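Local coordinates for flagellar hook protein FlgE (PDB 5AY6), which builds the flagellar hook, probably serving as the universal joint of the flagellum, this chain being a 32 kDa fragment of the hook protein, at residues Val69-Lys72 with Ile77-Thr80. Sequence-based numbering, arbitrary orientation.
Sequences VDIK and IVAT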
loop_
_atom_site.group_PDB
_atom_site.type_symbol
_atom_site.label_atom_id
_atom_site.label_comp_id
_atom_site.label_asym_id
_atom_site.label_seq_id
_atom_site.Cartn_x
_atom_site.Cartn_y
_atom_site.Cartn_z
ATOM N N VAL A 69 11.627 -1.778 6.883
ATOM C CA VAL A 69 12.312 -2.916 7.489
ATOM C C VAL A 69 12.161 -2.936 9.006
ATOM O O VAL A 69 12.381 -1.922 9.674
ATOM C CB VAL A 69 13.820 -2.916 7.159
ATOM C CG1 VAL A 69 14.521 -4.072 7.865
ATOM C CG2 VAL A 69 14.050 -2.989 5.663
ATOM N N ASP A 70 11.785 -4.095 9.544
ATOM C CA ASP A 70 11.814 -4.329 10.987
ATOM C C ASP A 70 12.801 -5.444 11.310
ATOM O O ASP A 70 12.802 -6.489 10.655
ATOM C CB ASP A 70 10.430 -4.705 11.525
ATOM C CG ASP A 70 9.441 -3.557 11.462
ATOM O OD1 ASP A 70 9.793 -2.436 11.890
ATOM O OD2 ASP A 70 8.310 -3.786 10.986
ATOM N N ILE A 71 13.643 -5.221 12.314
ATOM C CA ILE A 71 14.513 -6.278 12.823
ATOM C C ILE A 71 13.998 -6.720 14.188
ATOM O O ILE A 71 13.882 -5.907 15.111
ATOM C CB ILE A 71 15.975 -5.827 12.949
ATOM C CG1 ILE A 71 16.427 -5.098 11.681
ATOM C CG2 ILE A 71 16.870 -7.027 13.235
ATOM C CD1 ILE A 71 16.394 -5.958 10.447
ATOM N N LYS A 72 13.680 -8.002 14.311
ATOM C CA LYS A 72 13.050 -8.497 15.526
ATOM C C LYS A 72 13.886 -9.568 16.218
ATOM O O LYS A 72 14.545 -10.384 15.569
ATOM C CB LYS A 72 11.656 -9.044 15.215
ATOM C CG LYS A 72 10.700 -8.010 14.634
ATOM C CD LYS A 72 9.287 -8.562 14.536
ATOM C CE LYS A 72 8.321 -7.534 13.972
ATOM N NZ LYS A 72 6.914 -8.032 13.988
ATOM N N ILE A 77 10.795 -5.793 18.340
ATOM C CA ILE A 77 11.516 -4.953 17.389
ATOM C C ILE A 77 12.690 -4.258 18.073
ATOM O O ILE A 77 12.498 -3.463 18.990
ATOM C CB ILE A 77 10.584 -3.905 16.750
ATOM C CG1 ILE A 77 9.457 -4.603 15.985
ATOM C CG2 ILE A 77 11.363 -2.968 15.841
ATOM C CD1 ILE A 77 8.401 -3.661 15.453
ATOM N N VAL A 78 13.909 -4.574 17.643
ATOM C CA VAL A 78 15.089 -3.923 18.206
ATOM C C VAL A 78 15.609 -2.815 17.288
ATOM O O VAL A 78 16.344 -1.937 17.727
ATOM C CB VAL A 78 16.228 -4.930 18.473
ATOM C CG1 VAL A 78 15.757 -6.020 19.419
ATOM C CG2 VAL A 78 16.731 -5.532 17.176
ATOM N N ALA A 79 15.220 -2.864 16.016
ATOM C CA ALA A 79 15.664 -1.873 15.039
ATOM C C ALA A 79 14.675 -1.782 13.885
ATOM O O ALA A 79 14.048 -2.774 13.512
ATOM C CB ALA A 79 17.053 -2.213 14.521
ATOM N N THR A 80 14.541 -0.593 13.312
ATOM C CA THR A 80 13.550 -0.379 12.268
ATOM C C THR A 80 13.899 0.837 11.415
ATOM O O THR A 80 14.647 1.716 11.847
ATOM C CB THR A 80 12.136 -0.206 12.875
ATOM O OG1 THR A 80 11.151 -0.164 11.834
ATOM C CG2 THR A 80 12.053 1.071 13.703
#
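I71 O takes two amide protons from the facing strand: V78 N at 2.9 Å, nearly in line with the C=O bond, and A79 N in a weak bond of 3.4 Å. I71 N returns a straight bond to A79 O at 2.8 Å. On the face carrying D70, K72, I77 and T80, T80 OG1 lies 2.6 Å from D70 OD1 and 3.0 Å from V69 O. OG1 stands anti to the T80 backbone N (chi1 -173°), beside the carbonyl carbon, which puts it alongside D70 OD1. I77 reaches both D70 and K72, crossing each obliquely: its CD1 touches D70 OD1 at 4.0 Å, while its CG1 meets CE of the extended K72 chain at 3.7 Å. With an alanine in place of I77, CG1 and CD1 are gone, and the K72 methylenes and the side of the D70 carboxylate would probably lose their packing partner. On the reverse face, I71 CB packs against A79 CB at 4.1 Å; I71 also touches L126 and I128, and with V69 and V78 it reaches strand 45-53. D70 and K72 bond through their backbones to that strand, whereas V78 and T80 bond to K100 and D98. Two residues, V78 and A79, thus face one, I71: a classic beta bulge in the antiparallel hairpin 64-73/76-86, two inner strands of a five-stranded antiparallel sheet in the FlgE third-domain region.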